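Local coordinates for protein DyP-type peroxidase (Pleurotus ostreatus PC15, PDB 6FSK) that uses a bound heme b to carry out peroxidase reactions, probably including the oxidation of dyes and of manganese, at residues K104-I108 with L109-G113; F216-A219 with K220-G223; E340-P343 with L344-D347; F393-I396 with Q397-A401; P404-P407 with V408-V411. The protein carries 1 engineered substitution. All coordinates share one frame; numbering follows the deposited sequence.

Contact 1 (K104-I108 with L109-G113); sequences KDAEI and LGDPG
Ala106 O receives Asp111 N at 3.1 Å, with the donor tilted a little from the carbonyl plane. Gly110 N turns to Glu107 O at 3.2 Å, and adds a weak bond to Ala106 O. Relative to Glu107 O it sits well above the carbonyl plane, not on a lone pair. Leu109 N makes a regular helical bond to Asp105 O at 2.9 Å. The methyl of Ala106 meets the carboxylate of Asp111, CB to OD2 3.5 Å. Leu109 CG stands beside its own backbone N and opposite the carbonyl carbon (chi1 -58°), which lays it against Asp105 O at 3.5 Å. The Asp105 and Leu109 side chains cross at about a right angle. A water bridges Glu107 O and Asp111 O, donating to both.

The second shell fixes the charged groups. Asp111 is held by Arg243, Gln433 and Trp124, Asp105 by Tyr469, and Glu107 by Lys115. Leu109 packs on Phe393, in the direction of the heme.

Gly110 has a phi of 101°, where a CB would press on the carbonyl O before it. A 6→1 bond round a 5→2 bond, with this glycine, makes a Schellman motif, which here ends helix 102-109.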
loop_
_atom_site.group_PDB
_atom_site.type_symbol
_atom_site.label_atom_id
_atom_site.label_comp_id
_atom_site.label_asym_id
_atom_site.label_seq_id
_atom_site.Cartn_x
_atom_site.Cartn_y
_atom_site.Cartn_z
ATOM N N LYS A 104 18.078 -1.910 -3.712
ATOM C CA LYS A 104 18.698 -3.247 -3.654
ATOM C C LYS A 104 17.649 -4.317 -3.357
ATOM O O LYS A 104 17.638 -5.370 -3.955
ATOM C CB LYS A 104 19.761 -3.298 -2.594
ATOM C CG LYS A 104 21.021 -2.624 -3.054
ATOM C CD LYS A 104 22.042 -2.565 -1.971
ATOM C CE LYS A 104 23.290 -1.835 -2.469
ATOM N NZ LYS A 104 23.942 -1.228 -1.290
ATOM N N ASP A 105 16.669 -3.989 -2.497
ATOM C CA ASP A 105 15.680 -4.988 -2.087
ATOM C C ASP A 105 14.746 -5.355 -3.254
ATOM O O ASP A 105 14.179 -6.437 -3.274
ATOM C CB ASP A 105 14.841 -4.452 -0.929
ATOM C CG ASP A 105 14.163 -5.546 -0.111
ATOM O OD1 ASP A 105 14.787 -6.563 0.185
ATOM O OD2 ASP A 105 12.933 -5.352 0.285
ATOM N N ALA A 106 14.626 -4.454 -4.232
ATOM C CA ALA A 106 13.749 -4.632 -5.355
ATOM C C ALA A 106 14.121 -5.895 -6.157
ATOM O O ALA A 106 13.291 -6.533 -6.799
ATOM C CB ALA A 106 13.811 -3.428 -6.280
ATOM N N GLU A 107 15.383 -6.330 -6.094
ATOM C CA GLU A 107 15.757 -7.593 -6.743
ATOM C C GLU A 107 14.949 -8.750 -6.168
ATOM O O GLU A 107 14.316 -9.490 -6.911
ATOM C CB GLU A 107 17.254 -7.870 -6.522
ATOM C CG GLU A 107 17.750 -9.055 -7.354
ATOM C CD GLU A 107 19.228 -9.376 -7.187
ATOM O OE1 GLU A 107 19.989 -8.627 -6.503
ATOM O OE2 GLU A 107 19.638 -10.402 -7.830
ATOM N N ILE A 108 14.915 -8.832 -4.839
ATOM C CA ILE A 108 14.140 -9.867 -4.176
ATOM C C ILE A 108 12.647 -9.644 -4.287
ATOM O O ILE A 108 11.886 -10.633 -4.368
ATOM C CB ILE A 108 14.655 -10.063 -2.764
ATOM C CG1 ILE A 108 16.063 -10.794 -2.870
ATOM C CG2 ILE A 108 13.704 -10.841 -1.903
ATOM C CD1 ILE A 108 16.718 -10.824 -1.504
ATOM N N LEU A 109 12.235 -8.377 -4.348
ATOM C CA LEU A 109 10.795 -8.091 -4.565
ATOM C C LEU A 109 10.314 -8.610 -5.889
ATOM O O LEU A 109 9.080 -8.820 -6.120
ATOM C CB LEU A 109 10.438 -6.614 -4.436
ATOM C CG LEU A 109 10.755 -5.903 -3.132
ATOM C CD1 LEU A 109 10.419 -4.423 -3.250
ATOM C CD2 LEU A 109 10.058 -6.527 -1.961
ATOM N N GLY A 110 11.225 -8.794 -6.854
ATOM C CA GLY A 110 10.863 -9.278 -8.174
ATOM C C GLY A 110 10.764 -8.229 -9.266
ATOM O O GLY A 110 10.284 -8.550 -10.372
ATOM N N ASP A 111 11.206 -7.016 -9.007
ATOM C CA ASP A 111 11.112 -5.927 -9.953
ATOM C C ASP A 111 11.939 -6.281 -11.192
ATOM O O ASP A 111 12.993 -6.872 -11.107
ATOM C CB ASP A 111 11.659 -4.623 -9.399
ATOM C CG ASP A 111 10.721 -3.941 -8.383
ATOM O OD1 ASP A 111 9.872 -4.668 -7.817
ATOM O OD2 ASP A 111 10.862 -2.731 -8.099
ATOM N N PRO A 112 11.446 -5.831 -12.346
ATOM C CA PRO A 112 12.311 -5.876 -13.553
ATOM C C PRO A 112 13.605 -5.111 -13.338
ATOM O O PRO A 112 13.648 -4.097 -12.604
ATOM C CB PRO A 112 11.468 -5.206 -14.627
ATOM C CG PRO A 112 10.049 -5.208 -14.124
ATOM C CD PRO A 112 10.207 -5.077 -12.606
ATOM N N GLY A 113 14.686 -5.575 -13.967
ATOM C CA GLY A 113 15.956 -4.949 -13.709
ATOM C C GLY A 113 17.055 -5.693 -14.421
ATOM O O GLY A 113 16.744 -6.580 -15.173
HETATM O O HOH W 1 14.102 -9.030 -9.743
#

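Contact 2 (F216-A219 with K220-G223); sequences FILA and KENG
Phe216 turns one ring face to Gly223 O across a loop that is folded by a type II beta turn from Leu218 to Glu221. The oxygen stands 3.4 Å above the ring plane, displaced toward the rim. Its nearest ring atom is Phe216 CE1, at 3.5 Å from Gly223 O. The ring reaches this place with CG anti to its own carbonyl carbon (chi1 -70°). Gly223 has positive phi, and a CB there would come tight against the ring as well as against the carbonyl O before it. With a serine at Phe216, Gly223 O is likely to lose its aromatic cover, and a gap would probably open between the two limbs of the loop.

At the turn itself, Leu218 and Glu221 lie side by side and point the same way. Their aliphatic parts touch, Leu218 CB to Glu221 CG 3.9 Å. Glu221 OE2 lies near Asp236 OD1, a pairing of like charges that may raise the pKa of one of them. Lys220 takes the left-handed third position of the turn. Its bent chain leads away, and NZ bonds to Ala227 O and Arg230 O. The loop is tied to the rest of the chain by backbone bonds from Phe216 to Ser387 and from Ala219 to Asp236 and Gly237. Within the turn, Leu218 O and Glu221 N are 3.5 Å apart and make no hydrogen bond.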
loop_
_atom_site.group_PDB
_atom_site.type_symbol
_atom_site.label_atom_id
_atom_site.label_comp_id
_atom_site.label_asym_id
_atom_site.label_seq_id
_atom_site.Cartn_x
_atom_site.Cartn_y
_atom_site.Cartn_z
ATOM N N PHE A 216 2.222 -3.229 16.206
ATOM C CA PHE A 216 2.371 -3.805 14.841
ATOM C C PHE A 216 2.424 -2.658 13.805
ATOM O O PHE A 216 2.789 -2.945 12.662
ATOM C CB PHE A 216 1.225 -4.759 14.561
ATOM C CG PHE A 216 1.335 -6.009 15.377
ATOM C CD1 PHE A 216 2.396 -6.897 15.217
ATOM C CD2 PHE A 216 0.420 -6.272 16.393
ATOM C CE1 PHE A 216 2.536 -8.033 16.034
ATOM C CE2 PHE A 216 0.601 -7.393 17.164
ATOM C CZ PHE A 216 1.652 -8.260 17.042
ATOM N N ILE A 217 2.114 -1.440 14.228
ATOM C CA ILE A 217 2.126 -0.250 13.327
ATOM C C ILE A 217 3.157 0.745 13.775
ATOM O O ILE A 217 3.857 1.321 12.914
ATOM C CB ILE A 217 0.739 0.431 13.239
ATOM C CG1 ILE A 217 -0.367 -0.563 12.788
ATOM C CG2 ILE A 217 0.749 1.719 12.354
ATOM C CD1 ILE A 217 -0.149 -1.223 11.408
ATOM N N LEU A 218 3.263 0.987 15.086
ATOM C CA LEU A 218 4.143 1.950 15.657
ATOM C C LEU A 218 5.245 1.280 16.374
ATOM O O LEU A 218 5.000 0.443 17.228
ATOM C CB LEU A 218 3.337 2.793 16.623
ATOM C CG LEU A 218 2.178 3.646 16.145
ATOM C CD1 LEU A 218 1.339 4.189 17.326
ATOM C CD2 LEU A 218 2.672 4.770 15.291
ATOM N N ALA A 219 6.504 1.685 16.130
ATOM C CA ALA A 219 7.616 1.131 16.861
ATOM C C ALA A 219 7.555 1.435 18.384
ATOM O O ALA A 219 7.100 2.507 18.789
ATOM C CB ALA A 219 8.917 1.671 16.318
ATOM N N LYS A 220 7.962 0.397 19.109
ATOM C CA LYS A 220 8.072 0.406 20.578
ATOM C C LYS A 220 6.768 0.679 21.286
ATOM O O LYS A 220 6.756 1.209 22.391
ATOM C CB LYS A 220 9.112 1.424 21.030
ATOM C CG LYS A 220 10.482 1.176 20.430
ATOM C CD LYS A 220 11.602 2.025 21.018
ATOM C CE LYS A 220 11.756 1.865 22.525
ATOM N NZ LYS A 220 12.776 0.893 22.915
ATOM N N GLU A 221 5.653 0.354 20.677
ATOM C CA GLU A 221 4.361 0.324 21.396
ATOM C C GLU A 221 4.027 -1.110 21.615
ATOM O O GLU A 221 4.672 -2.022 21.132
ATOM C CB GLU A 221 3.275 1.050 20.601
ATOM C CG GLU A 221 3.401 2.547 20.561
ATOM C CD GLU A 221 3.095 3.284 21.870
ATOM O OE1 GLU A 221 2.739 2.621 22.889
ATOM O OE2 GLU A 221 3.206 4.527 21.877
ATOM N N ASN A 222 3.025 -1.339 22.451
ATOM C CA ASN A 222 2.674 -2.710 22.826
ATOM C C ASN A 222 2.421 -3.594 21.605
ATOM O O ASN A 222 1.618 -3.198 20.732
ATOM C CB ASN A 222 1.400 -2.583 23.663
ATOM C CG ASN A 222 0.913 -3.892 24.177
ATOM O OD1 ASN A 222 1.711 -4.724 24.577
ATOM N ND2 ASN A 222 -0.409 -4.068 24.215
ATOM N N GLY A 223 3.132 -4.698 21.523
ATOM C CA GLY A 223 3.119 -5.587 20.414
ATOM C C GLY A 223 4.255 -5.548 19.440
ATOM O O GLY A 223 4.326 -6.416 18.511
#

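Contact 3 (E340-P343 with L344-D347); sequences EGPP and LKAD
Lys345 lays its aliphatic chain along the peptide between Gly341 and Pro342. Its CG is 4.1 Å from Gly341 C, and its CD is 4.4 Å from Pro342 CD. The chain bends at chi2 (-106°) and chi3, which carries its amino end away from the turn. The backbone of the same residue makes the main bond. Lys345 N donates to Gly341 O at 2.9 Å, nearly straight but from above the carbonyl plane. Lys345 CA also points its hydrogen at Glu340 O, 3.3 Å away, with an angle of 171° at the hydrogen.

The chain reverses through a cis peptide between Pro342 and Pro343. Beside the direct bond, a water takes the hydrogen of Leu344 N and gives one to Gly341 O. A second water donates to Glu340 O and, weakly, to Ala346 O. Glu340 CG lies 3.7 Å from Ala346 O. Leu344 packs outward on Ala410 and Val411 of helix 408-412.

This loop follows helix 337-340, and Gly341 is where the chain leaves the helix. One direct hydrogen bond, a CA-H...O contact, two water bridges and the cis proline appear to hold this surface loop, with little side-chain packing between its two halves.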
loop_
_atom_site.group_PDB
_atom_site.type_symbol
_atom_site.label_atom_id
_atom_site.label_comp_id
_atom_site.label_asym_id
_atom_site.label_seq_id
_atom_site.Cartn_x
_atom_site.Cartn_y
_atom_site.Cartn_z
ATOM N N GLU A 340 -5.174 -18.127 9.804
ATOM C CA GLU A 340 -5.593 -17.935 11.225
ATOM C C GLU A 340 -6.419 -19.060 11.699
ATOM O O GLU A 340 -6.461 -19.295 12.940
ATOM C CB GLU A 340 -6.327 -16.632 11.418
ATOM C CG GLU A 340 -5.495 -15.400 11.157
ATOM C CD GLU A 340 -6.190 -14.107 11.647
ATOM O OE1 GLU A 340 -7.176 -14.259 12.439
ATOM O OE2 GLU A 340 -5.725 -12.958 11.386
ATOM N N GLY A 341 -6.975 -19.817 10.755
ATOM C CA GLY A 341 -7.830 -20.962 11.166
ATOM C C GLY A 341 -6.959 -22.185 11.281
ATOM O O GLY A 341 -5.749 -22.132 11.030
ATOM N N PRO A 342 -7.572 -23.378 11.546
ATOM C CA PRO A 342 -6.824 -24.618 11.494
ATOM C C PRO A 342 -6.291 -24.846 10.047
ATOM O O PRO A 342 -6.948 -24.420 9.110
ATOM C CB PRO A 342 -7.913 -25.687 11.759
ATOM C CG PRO A 342 -9.001 -24.973 12.456
ATOM C CD PRO A 342 -8.974 -23.557 11.953
ATOM N N PRO A 343 -5.140 -25.499 9.866
ATOM C CA PRO A 343 -4.364 -26.163 10.913
ATOM C C PRO A 343 -3.370 -25.252 11.628
ATOM O O PRO A 343 -2.894 -25.578 12.707
ATOM C CB PRO A 343 -3.565 -27.217 10.161
ATOM C CG PRO A 343 -3.465 -26.704 8.762
ATOM C CD PRO A 343 -4.769 -25.929 8.532
ATOM N N LEU A 344 -2.973 -24.142 11.014
ATOM C CA LEU A 344 -1.867 -23.374 11.561
ATOM C C LEU A 344 -2.239 -22.567 12.820
ATOM O O LEU A 344 -1.389 -22.389 13.651
ATOM C CB LEU A 344 -1.317 -22.420 10.508
ATOM C CG LEU A 344 -0.847 -23.106 9.205
ATOM C CD1 LEU A 344 -0.415 -22.012 8.179
ATOM C CD2 LEU A 344 0.316 -23.996 9.540
ATOM N N LYS A 345 -3.437 -22.017 12.847
ATOM C CA LYS A 345 -3.884 -21.060 13.888
ATOM C C LYS A 345 -2.799 -19.998 14.123
ATOM O O LYS A 345 -2.289 -19.740 15.258
ATOM C CB LYS A 345 -4.217 -21.819 15.179
ATOM C CG LYS A 345 -5.252 -22.924 14.988
ATOM C CD LYS A 345 -6.610 -22.530 15.558
ATOM C CE LYS A 345 -6.603 -22.594 17.086
ATOM N NZ LYS A 345 -7.955 -22.759 17.699
ATOM N N ALA A 346 -2.332 -19.427 13.019
ATOM C CA ALA A 346 -1.240 -18.499 13.045
ATOM C C ALA A 346 -1.679 -17.141 13.502
ATOM O O ALA A 346 -2.768 -16.719 13.222
ATOM C CB ALA A 346 -0.605 -18.359 11.673
ATOM N N ASP A 347 -0.757 -16.445 14.139
ATOM C CA ASP A 347 -0.958 -15.053 14.457
ATOM C C ASP A 347 -0.295 -14.261 13.319
ATOM O O ASP A 347 0.916 -14.223 13.244
ATOM C CB ASP A 347 -0.284 -14.766 15.803
ATOM C CG ASP A 347 -0.407 -13.343 16.230
ATOM O OD1 ASP A 347 -0.790 -12.469 15.459
ATOM O OD2 ASP A 347 -0.154 -13.060 17.452
HETATM O O HOH W 2 -5.390 -18.060 14.867
HETATM O O HOH W 3 -4.126 -22.592 8.791
#

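Contact 4 (F393-I396 with Q397-A401); sequences FHFI and QESWA. With HEM (protoporphyrin IX containing Fe), chain C.
Phe395 and Trp400 form an edge-to-face pair. The edge of Phe395 points at the face of the five-membered ring, with centroids 5.1 Å apart and planes at 82°. Phe395 CE1 comes within 3.4 Å of Trp400 NE1. A CH-pi contact joins it: Ser399 CB sits 3.6 Å from the centroid of the Phe395 ring, straight over the face. Phe395 is swung back to both by a CG anti to the backbone N (chi1 -168°). Were Phe395 a valine, the face of Trp400 would probably lose its edge contact, Ser399 CB its ring to rest on, and Arg351 its cation-pi partner. Among apolar contacts, Ile396 CG1 lies 4.0 Å from Trp400 CE3.

The backbone bonds are helical up to Ser399 N to Phe395 O, at 2.7 Å. Ile396 O then takes two donors: Ala401 N at 2.9 Å, nearly along the C=O axis, and Trp400 N from above the carbonyl plane. The bond to Ala401 spans five residues and makes a wider pi-type turn.

Toward the cofactor, Phe393 CD1 meets heme CBC at 3.5 Å, and Ile396 CG2 meets the same atom at 3.8 Å. Gln397 NE2 is held by Asn402 and Ile431. This face of helix 393-401 is part of the heme pocket wall of the DyP-type peroxidase.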
loop_
_atom_site.group_PDB
_atom_site.type_symbol
_atom_site.label_atom_id
_atom_site.label_comp_id
_atom_site.label_asym_id
_atom_site.label_seq_id
_atom_site.Cartn_x
_atom_site.Cartn_y
_atom_site.Cartn_z
ATOM N N PHE A 393 5.178 -5.397 4.425
ATOM C CA PHE A 393 5.274 -5.230 2.978
ATOM C C PHE A 393 6.209 -6.217 2.286
ATOM O O PHE A 393 5.852 -6.835 1.299
ATOM C CB PHE A 393 5.710 -3.802 2.628
ATOM C CG PHE A 393 6.066 -3.683 1.166
ATOM C CD1 PHE A 393 5.025 -3.541 0.219
ATOM C CD2 PHE A 393 7.391 -3.764 0.753
ATOM C CE1 PHE A 393 5.330 -3.536 -1.140
ATOM C CE2 PHE A 393 7.703 -3.746 -0.630
ATOM C CZ PHE A 393 6.654 -3.634 -1.561
ATOM N N HIS A 394 7.463 -6.354 2.740
ATOM C CA HIS A 394 8.376 -7.235 2.018
ATOM C C HIS A 394 7.880 -8.683 2.008
ATOM O O HIS A 394 8.021 -9.356 0.985
ATOM C CB HIS A 394 9.771 -7.145 2.684
ATOM C CG HIS A 394 10.812 -7.986 2.005
ATOM N ND1 HIS A 394 10.856 -9.369 2.104
ATOM C CD2 HIS A 394 11.819 -7.625 1.187
ATOM C CE1 HIS A 394 11.904 -9.808 1.414
ATOM N NE2 HIS A 394 12.449 -8.767 0.793
ATOM N N PHE A 395 7.476 -9.171 3.175
ATOM C CA PHE A 395 7.019 -10.536 3.326
ATOM C C PHE A 395 5.805 -10.807 2.428
ATOM O O PHE A 395 5.729 -11.825 1.697
ATOM C CB PHE A 395 6.745 -10.839 4.766
ATOM C CG PHE A 395 6.542 -12.291 5.020
ATOM C CD1 PHE A 395 5.319 -12.836 4.928
ATOM C CD2 PHE A 395 7.646 -13.088 5.400
ATOM C CE1 PHE A 395 5.083 -14.203 5.213
ATOM C CE2 PHE A 395 7.447 -14.426 5.611
ATOM C CZ PHE A 395 6.168 -14.974 5.565
ATOM N N ILE A 396 4.860 -9.884 2.429
ATOM C CA ILE A 396 3.679 -10.012 1.647
ATOM C C ILE A 396 4.059 -10.172 0.184
ATOM O O ILE A 396 3.499 -11.044 -0.516
ATOM C CB ILE A 396 2.726 -8.815 1.782
ATOM C CG1 ILE A 396 2.093 -8.699 3.206
ATOM C CG2 ILE A 396 1.570 -8.853 0.785
ATOM C CD1 ILE A 396 1.518 -7.327 3.533
ATOM N N GLN A 397 4.907 -9.266 -0.284
ATOM C CA GLN A 397 5.306 -9.319 -1.674
ATOM C C GLN A 397 6.003 -10.591 -2.015
ATOM O O GLN A 397 5.631 -11.302 -2.980
ATOM C CB GLN A 397 6.170 -8.133 -1.992
ATOM C CG GLN A 397 6.595 -7.993 -3.496
ATOM C CD GLN A 397 5.422 -7.528 -4.366
ATOM O OE1 GLN A 397 4.824 -6.521 -4.124
ATOM N NE2 GLN A 397 5.023 -8.387 -5.305
ATOM N N GLU A 398 7.058 -10.949 -1.242
ATOM C CA GLU A 398 7.908 -12.079 -1.639
ATOM C C GLU A 398 7.306 -13.405 -1.307
ATOM O O GLU A 398 7.363 -14.357 -2.120
ATOM C CB GLU A 398 9.246 -11.976 -0.926
ATOM C CG GLU A 398 10.225 -13.046 -1.341
ATOM C CD GLU A 398 11.526 -13.123 -0.589
ATOM O OE1 GLU A 398 11.703 -12.529 0.522
ATOM O OE2 GLU A 398 12.398 -13.860 -1.218
ATOM N N SER A 399 6.821 -13.537 -0.085
ATOM C CA SER A 399 6.373 -14.818 0.434
ATOM C C SER A 399 4.951 -15.219 0.097
ATOM O O SER A 399 4.625 -16.391 0.110
ATOM C CB SER A 399 6.648 -14.946 1.921
ATOM O OG SER A 399 8.067 -15.116 2.165
ATOM N N TRP A 400 4.091 -14.264 -0.226
ATOM C CA TRP A 400 2.686 -14.502 -0.525
ATOM C C TRP A 400 2.395 -14.215 -2.020
ATOM O O TRP A 400 2.128 -15.152 -2.760
ATOM C CB TRP A 400 1.779 -13.705 0.417
ATOM C CG TRP A 400 1.859 -14.180 1.847
ATOM C CD1 TRP A 400 2.510 -15.330 2.353
ATOM C CD2 TRP A 400 1.232 -13.534 2.983
ATOM N NE1 TRP A 400 2.302 -15.400 3.730
ATOM C CE2 TRP A 400 1.493 -14.348 4.114
ATOM C CE3 TRP A 400 0.505 -12.340 3.137
ATOM C CZ2 TRP A 400 1.073 -13.951 5.408
ATOM C CZ3 TRP A 400 0.042 -11.994 4.355
ATOM C CH2 TRP A 400 0.307 -12.844 5.501
ATOM N N ALA A 401 2.431 -12.955 -2.439
ATOM C CA ALA A 401 2.081 -12.557 -3.816
ATOM C C ALA A 401 2.964 -13.232 -4.866
ATOM O O ALA A 401 2.427 -13.683 -5.893
ATOM C CB ALA A 401 2.140 -11.049 -3.970
HETATM C CHA HEM C . -6.488 -4.671 -1.089
HETATM C CHB HEM C . -5.728 -2.996 -5.546
HETATM C CHC HEM C . -0.992 -3.028 -4.679
HETATM C CHD HEM C . -1.718 -5.003 -0.314
HETATM C C1A HEM C . -6.737 -4.203 -2.381
HETATM C C2A HEM C . -8.022 -4.023 -2.980
HETATM C C3A HEM C . -7.820 -3.512 -4.202
HETATM C C4A HEM C . -6.402 -3.452 -4.387
HETATM C CMA HEM C . -8.860 -3.214 -5.228
HETATM C CAA HEM C . -9.347 -4.389 -2.329
HETATM C CBA HEM C . -10.081 -3.299 -1.558
HETATM C CGA HEM C . -9.390 -2.921 -0.275
HETATM O O1A HEM C . -9.455 -3.661 0.709
HETATM O O2A HEM C . -8.778 -1.824 -0.242
HETATM C C1B HEM C . -4.352 -2.849 -5.742
HETATM C C2B HEM C . -3.727 -2.314 -6.864
HETATM C C3B HEM C . -2.385 -2.271 -6.652
HETATM C C4B HEM C . -2.208 -2.852 -5.313
HETATM C CMB HEM C . -4.412 -1.887 -8.138
HETATM C CAB HEM C . -1.233 -1.835 -7.471
HETATM C CBB HEM C . -1.343 -0.991 -8.474
HETATM C C1C HEM C . -0.707 -3.627 -3.491
HETATM C C2C HEM C . 0.536 -3.920 -2.914
HETATM C C3C HEM C . 0.363 -4.504 -1.693
HETATM C C4C HEM C . -1.062 -4.517 -1.462
HETATM C CMC HEM C . 1.853 -3.593 -3.564
HETATM C CAC HEM C . 1.310 -5.087 -0.703
HETATM C CBC HEM C . 2.513 -5.601 -1.031
HETATM C C1D HEM C . -3.108 -5.003 -0.167
HETATM C C2D HEM C . -3.722 -5.365 1.148
HETATM C C3D HEM C . -5.083 -5.219 0.919
HETATM C C4D HEM C . -5.223 -4.863 -0.483
HETATM C CMD HEM C . -3.056 -5.734 2.412
HETATM C CAD HEM C . -6.228 -5.514 1.882
HETATM C CBD HEM C . -6.629 -6.955 1.898
HETATM C CGD HEM C . -7.670 -7.231 2.954
HETATM O O1D HEM C . -8.670 -7.856 2.521
HETATM O O2D HEM C . -7.555 -6.770 4.071
HETATM N NA HEM C . -5.709 -3.951 -3.291
HETATM N NB HEM C . -3.423 -3.250 -4.840
HETATM N NC HEM C . -1.700 -4.132 -2.616
HETATM N ND HEM C . -4.038 -4.793 -1.101
HETATM FE FE HEM C . -3.731 -4.109 -2.983
#

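Contact 5 (P404-P407 with V408-V411); sequences PNFP and VNAV
The N-terminus of helix 408-412 is set by Pro407 in the N-cap position, with a cis peptide bond before it. Asn405 and Phe406 touch Asn409 and Ala410 across this helix start. Asn409 N donates to Asn405 O at 3.0 Å, from above the carbonyl plane. Val411 N then bonds to Pro407 O at 3.2 Å, the first regular turn of the helix. Ala410 N adds a weak bond to Pro407 O.

The cis bond brings proline and aromatic ring together. Pro407 CB lies 3.7 Å above the plane of the Phe406 ring, over its centre. The ring takes this place with CG anti to the backbone N (chi1 180°). Phe406 CE1 also touches Ala410 CB at 4.0 Å. The Phe406 ring stacks with Trp400, and it packs on Pro335 and Leu339, while Lys332 NZ bonds to Phe406 O. Phe406 thus joins the helix start to helices 337-340 and 393-401. Its side chain is about 11 Å from that of His329, the axial heme ligand.

Asn409 CG is flanked by both its backbone N and its carbonyl carbon (chi1 56°). This turns the amide back over the turn before it. The Asn409 and Phe406 side chains cross at about a right angle, with the amide and ring planes 63° apart. Asn409 OD1 makes a weak bond to Ala410 N and lies 3.2 Å from Phe406 CA.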
loop_
_atom_site.group_PDB
_atom_site.type_symbol
_atom_site.label_atom_id
_atom_site.label_comp_id
_atom_site.label_asym_id
_atom_site.label_seq_id
_atom_site.Cartn_x
_atom_site.Cartn_y
_atom_site.Cartn_z
ATOM N N PRO A 404 3.988 -18.959 -5.966
ATOM C CA PRO A 404 2.872 -19.677 -6.624
ATOM C C PRO A 404 2.251 -20.797 -5.827
ATOM O O PRO A 404 1.133 -21.168 -6.055
ATOM C CB PRO A 404 3.497 -20.178 -7.951
ATOM C CG PRO A 404 4.912 -20.150 -7.738
ATOM C CD PRO A 404 5.222 -19.044 -6.766
ATOM N N ASN A 405 3.012 -21.306 -4.846
ATOM C CA ASN A 405 2.452 -22.345 -4.017
ATOM C C ASN A 405 1.735 -21.859 -2.779
ATOM O O ASN A 405 1.092 -22.645 -2.105
ATOM C CB ASN A 405 3.518 -23.350 -3.624
ATOM C CG ASN A 405 4.061 -24.064 -4.816
ATOM O OD1 ASN A 405 3.318 -24.766 -5.474
ATOM N ND2 ASN A 405 5.276 -23.797 -5.140
ATOM N N PHE A 406 1.807 -20.547 -2.502
ATOM C CA PHE A 406 1.119 -19.982 -1.338
ATOM C C PHE A 406 -0.385 -19.778 -1.617
ATOM O O PHE A 406 -0.688 -19.207 -2.679
ATOM C CB PHE A 406 1.762 -18.641 -0.909
ATOM C CG PHE A 406 1.087 -18.033 0.274
ATOM C CD1 PHE A 406 1.341 -18.545 1.529
ATOM C CD2 PHE A 406 0.081 -17.108 0.164
ATOM C CE1 PHE A 406 0.712 -18.074 2.689
ATOM C CE2 PHE A 406 -0.620 -16.648 1.263
ATOM C CZ PHE A 406 -0.303 -17.121 2.545
ATOM N N PRO A 407 -1.326 -20.209 -0.767
ATOM C CA PRO A 407 -1.144 -20.592 0.615
ATOM C C PRO A 407 -1.173 -22.117 0.846
ATOM O O PRO A 407 -1.172 -22.559 1.988
ATOM C CB PRO A 407 -2.397 -20.039 1.271
ATOM C CG PRO A 407 -3.405 -20.150 0.237
ATOM C CD PRO A 407 -2.697 -19.801 -1.055
ATOM N N VAL A 408 -1.103 -22.889 -0.209
ATOM C CA VAL A 408 -1.115 -24.346 -0.069
ATOM C C VAL A 408 0.116 -24.821 0.705
ATOM O O VAL A 408 0.049 -25.708 1.587
ATOM C CB VAL A 408 -1.272 -25.053 -1.470
ATOM C CG1 VAL A 408 -1.018 -26.558 -1.299
ATOM C CG2 VAL A 408 -2.669 -24.782 -2.021
ATOM N N ASN A 409 1.281 -24.291 0.352
ATOM C CA ASN A 409 2.556 -24.670 0.937
ATOM C C ASN A 409 2.497 -24.446 2.478
ATOM O O ASN A 409 2.813 -25.318 3.298
ATOM C CB ASN A 409 3.725 -23.949 0.269
ATOM C CG ASN A 409 3.668 -22.406 0.258
ATOM O OD1 ASN A 409 2.714 -21.777 0.702
ATOM N ND2 ASN A 409 4.714 -21.778 -0.359
ATOM N N ALA A 410 1.906 -23.331 2.877
ATOM C CA ALA A 410 1.870 -22.970 4.289
ATOM C C ALA A 410 1.020 -23.914 5.057
ATOM O O ALA A 410 1.460 -24.365 6.162
ATOM C CB ALA A 410 1.340 -21.577 4.481
ATOM N N VAL A 411 -0.167 -24.255 4.551
ATOM C CA VAL A 411 -1.038 -25.123 5.345
ATOM C C VAL A 411 -0.643 -26.605 5.282
ATOM O O VAL A 411 -0.820 -27.337 6.260
ATOM C CB VAL A 411 -2.524 -25.001 5.092
ATOM C CG1 VAL A 411 -2.986 -23.658 5.510
ATOM C CG2 VAL A 411 -2.890 -25.293 3.624
#

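Overall arrangement
Contact 4 touches the heme, and contacts 1 and 5 both touch contact 4. From contact 1, Ile108 CG2 is 3.4 Å from Glu398 OE2, and the centres of contacts 1 and 4 are 12 Å apart. Thus the Schellman end of helix 102-109, in the N-terminal part of the chain, meets the C-terminal part on helix 393-401, whose Phe393, Ile396 and Gln397 line the heme pocket. The side chain of Leu109 is about 8 Å from the heme. Contact 5 reaches contact 4 through Trp400 NE1 to Phe406 CE1, 3.3 Å. Contact 3 then packs on contact 5, Leu344 CD2 to Ala410 O 3.6 Å, farther out. Contact 2 touches none of the others, though its nearest atoms come within about 5 Å of contact 3.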